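Local coordinates for protein putative alpha-L-fucosidase (Bacteroides thetaiotaomicron, PDB 4H41) that is probably a glycoside hydrolase, put forward as an alpha-L-fucosidase that would act on host glycans, although its activity is not established, at residues Pro282-Phe290 with His315-Gln325. Numbering follows the deposited sequence.
Sequences PIRFLPIKF and HFMSPQSAYLQ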
# COMPACT_ATOMS: atom_id res chain seq x y z
N PRO B 282 -0.85 -9.06 -1.23
CA PRO B 282 0.51 -8.72 -0.75
C PRO B 282 0.63 -7.34 -0.09
O PRO B 282 1.74 -6.96 0.28
CB PRO B 282 1.35 -8.81 -2.00
CG PRO B 282 0.41 -8.45 -3.11
CD PRO B 282 -0.91 -9.03 -2.71
N ILE B 283 -0.44 -6.56 -0.03
CA ILE B 283 -0.47 -5.27 0.68
C ILE B 283 -1.30 -5.55 1.92
O ILE B 283 -2.44 -5.98 1.78
CB ILE B 283 -1.07 -4.13 -0.17
CG1 ILE B 283 -0.17 -3.83 -1.39
CG2 ILE B 283 -1.24 -2.86 0.68
CD1 ILE B 283 -0.78 -2.87 -2.43
N ARG B 284 -0.76 -5.31 3.12
CA ARG B 284 -1.46 -5.57 4.36
C ARG B 284 -1.84 -4.25 4.99
O ARG B 284 -1.00 -3.65 5.63
CB ARG B 284 -0.57 -6.43 5.28
CG ARG B 284 -0.31 -7.82 4.65
CD ARG B 284 0.66 -8.64 5.46
NE ARG B 284 0.07 -9.21 6.66
CZ ARG B 284 -0.73 -10.27 6.72
NH1 ARG B 284 -1.11 -10.90 5.59
NH2 ARG B 284 -1.18 -10.71 7.88
N PHE B 285 -3.07 -3.72 4.78
CA PHE B 285 -4.23 -4.34 4.14
C PHE B 285 -5.05 -3.30 3.45
O PHE B 285 -5.08 -2.15 3.89
CB PHE B 285 -5.14 -5.02 5.20
CG PHE B 285 -4.43 -5.97 6.14
CD1 PHE B 285 -4.27 -7.31 5.81
CD2 PHE B 285 -3.98 -5.54 7.38
CE1 PHE B 285 -3.61 -8.19 6.68
CE2 PHE B 285 -3.33 -6.42 8.24
CZ PHE B 285 -3.18 -7.74 7.90
N LEU B 286 -5.75 -3.70 2.38
CA LEU B 286 -6.68 -2.84 1.65
C LEU B 286 -8.06 -3.48 1.68
O LEU B 286 -8.21 -4.61 2.17
CB LEU B 286 -6.17 -2.62 0.22
CG LEU B 286 -4.98 -1.67 0.15
CD1 LEU B 286 -4.43 -1.66 -1.27
CD2 LEU B 286 -5.35 -0.28 0.57
N PRO B 287 -9.10 -2.72 1.24
CA PRO B 287 -10.45 -3.27 1.31
C PRO B 287 -10.62 -4.63 0.62
O PRO B 287 -10.00 -4.94 -0.43
CB PRO B 287 -11.29 -2.19 0.63
CG PRO B 287 -10.51 -0.91 0.91
CD PRO B 287 -9.12 -1.32 0.76
N ILE B 288 -11.49 -5.45 1.22
CA ILE B 288 -11.79 -6.78 0.70
C ILE B 288 -12.63 -6.73 -0.57
O ILE B 288 -13.41 -5.81 -0.80
CB ILE B 288 -12.51 -7.62 1.81
CG1 ILE B 288 -12.36 -9.12 1.57
CG2 ILE B 288 -13.97 -7.23 1.97
CD1 ILE B 288 -12.82 -9.97 2.77
N LYS B 289 -12.49 -7.78 -1.38
CA LYS B 289 -13.38 -8.04 -2.49
C LYS B 289 -14.81 -8.31 -1.93
O LYS B 289 -14.99 -9.16 -1.06
CB LYS B 289 -12.89 -9.26 -3.31
CG LYS B 289 -13.86 -9.70 -4.38
CD LYS B 289 -13.35 -10.90 -5.19
CE LYS B 289 -12.21 -10.59 -6.10
NZ LYS B 289 -11.95 -11.75 -7.01
N PHE B 290 -15.80 -7.55 -2.40
CA PHE B 290 -17.17 -7.68 -1.93
C PHE B 290 -17.64 -9.15 -1.86
O PHE B 290 -18.21 -9.56 -0.85
CB PHE B 290 -18.13 -6.90 -2.82
CG PHE B 290 -19.57 -7.19 -2.44
CD1 PHE B 290 -20.04 -6.90 -1.16
CD2 PHE B 290 -20.39 -7.91 -3.28
CE1 PHE B 290 -21.34 -7.24 -0.78
CE2 PHE B 290 -21.67 -8.30 -2.88
CZ PHE B 290 -22.14 -7.92 -1.65
N HIS B 315 -11.89 2.66 7.50
CA HIS B 315 -10.86 2.44 6.49
C HIS B 315 -11.34 1.60 5.34
O HIS B 315 -10.88 1.79 4.19
CB HIS B 315 -9.65 1.72 7.11
CG HIS B 315 -8.77 2.59 7.96
ND1 HIS B 315 -9.09 2.88 9.26
CD2 HIS B 315 -7.60 3.20 7.66
CE1 HIS B 315 -8.11 3.64 9.72
NE2 HIS B 315 -7.17 3.82 8.79
N PHE B 316 -12.13 0.56 5.63
CA PHE B 316 -12.40 -0.46 4.63
C PHE B 316 -13.78 -0.46 3.99
O PHE B 316 -13.91 -1.11 2.97
CB PHE B 316 -12.06 -1.83 5.20
CG PHE B 316 -10.61 -1.85 5.67
CD1 PHE B 316 -9.57 -1.77 4.76
CD2 PHE B 316 -10.30 -1.92 7.02
CE1 PHE B 316 -8.24 -1.77 5.17
CE2 PHE B 316 -8.95 -1.94 7.43
CZ PHE B 316 -7.94 -1.82 6.51
N MSE B 317 -14.76 0.29 4.50
CA MSE B 317 -16.07 0.38 3.88
C MSE B 317 -16.58 1.78 3.73
O MSE B 317 -17.66 1.97 3.20
CB MSE B 317 -17.11 -0.43 4.67
CG MSE B 317 -16.74 -1.83 4.88
SE MSE B 317 -18.19 -2.81 5.84
CE MSE B 317 -19.61 -2.57 4.51
N SER B 318 -15.84 2.78 4.15
CA SER B 318 -16.41 4.12 4.12
C SER B 318 -16.22 4.84 2.81
O SER B 318 -15.12 4.90 2.31
CB SER B 318 -15.76 4.98 5.20
OG SER B 318 -16.20 6.33 5.10
N PRO B 319 -17.24 5.60 2.36
CA PRO B 319 -17.02 6.51 1.22
C PRO B 319 -15.96 7.59 1.46
O PRO B 319 -15.42 8.16 0.51
CB PRO B 319 -18.42 7.19 1.06
CG PRO B 319 -19.37 6.23 1.61
CD PRO B 319 -18.64 5.61 2.80
N GLN B 320 -15.62 7.85 2.74
CA GLN B 320 -14.61 8.84 3.10
C GLN B 320 -13.21 8.26 3.22
O GLN B 320 -12.24 9.02 3.33
CB GLN B 320 -15.01 9.43 4.46
CG GLN B 320 -14.29 10.71 4.80
CD GLN B 320 -14.83 11.38 6.04
OE1 GLN B 320 -14.59 12.56 6.23
NE2 GLN B 320 -15.52 10.67 6.95
N SER B 321 -13.06 6.94 3.16
CA SER B 321 -11.74 6.34 3.31
C SER B 321 -10.75 6.79 2.23
O SER B 321 -11.10 6.90 1.05
CB SER B 321 -11.80 4.82 3.27
OG SER B 321 -10.50 4.29 3.44
N ALA B 322 -9.47 6.88 2.63
CA ALA B 322 -8.35 7.11 1.69
C ALA B 322 -8.21 5.95 0.70
O ALA B 322 -7.59 6.10 -0.35
CB ALA B 322 -7.05 7.27 2.48
N TYR B 323 -8.73 4.75 1.06
CA TYR B 323 -8.74 3.59 0.21
C TYR B 323 -10.04 3.66 -0.56
O TYR B 323 -11.09 3.26 -0.05
CB TYR B 323 -8.64 2.27 1.02
CG TYR B 323 -7.51 2.22 2.02
CD1 TYR B 323 -6.29 2.87 1.77
CD2 TYR B 323 -7.60 1.45 3.17
CE1 TYR B 323 -5.21 2.74 2.63
CE2 TYR B 323 -6.54 1.35 4.07
CZ TYR B 323 -5.35 2.00 3.80
OH TYR B 323 -4.29 1.94 4.67
N LEU B 324 -9.99 4.15 -1.80
CA LEU B 324 -11.20 4.41 -2.59
C LEU B 324 -11.94 3.12 -2.95
O LEU B 324 -13.13 3.18 -3.26
CB LEU B 324 -10.91 5.23 -3.83
CG LEU B 324 -10.27 6.62 -3.57
CD1 LEU B 324 -10.07 7.37 -4.88
CD2 LEU B 324 -11.12 7.44 -2.63
N GLN B 325 -11.29 1.97 -2.80
CA GLN B 325 -11.94 0.66 -2.99
C GLN B 325 -13.01 0.44 -1.91
O GLN B 325 -13.93 -0.35 -2.11
CB GLN B 325 -10.91 -0.51 -2.94
CG GLN B 325 -9.66 -0.32 -3.82
CD GLN B 325 -8.51 0.37 -3.12
OE1 GLN B 325 -8.70 1.18 -2.19
NE2 GLN B 325 -7.29 0.07 -3.52
O HOH W 1 -4.28 -0.58 5.91
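The carbonyl oxygen of Phe285 meets the rings of Phe316 and Tyr323 near two strand ends of an eight-stranded (beta/alpha) TIM barrel: 282-290 follows the seventh strand, and 315-325, after the eighth, runs from the end of helix 313-316 into the start of helix 324-337. No direct hydrogen bond crosses, so shape and apolar surface carry the contact. The Arg284-Phe285 peptide is cis, rare before a non-proline residue. Phe285 O lies at the edge of the Phe316 ring, 3.4 Å from CE1, while the apolar Phe285 ring leads away to pack on Phe277. A water donates to this oxygen and also hydrogen-bonds Tyr323 OH, bridging the two segments. Leu286, branched at its end, suits the flat phenol: CD2 sits over the ring face, a CH-pi contact 3.5 Å from the centroid of Tyr323, while CD1 packs near Gln325 NE2. In Tyr323, chi1 (-52°) sends the ring toward Leu286 and chi2 (-32°) turns a face to CD2. With alanine in place of Tyr323, Leu286 CD2 would probably lose its aromatic floor and the bridging water one of its partners. Pro287, compact and rigid, fits between Phe316, Tyr323 and Gln325. Its CD packs 3.6 Å from Tyr323 CB. Its CB rests against the buried Phe316 O, which has no hydrogen-bond partner in the model.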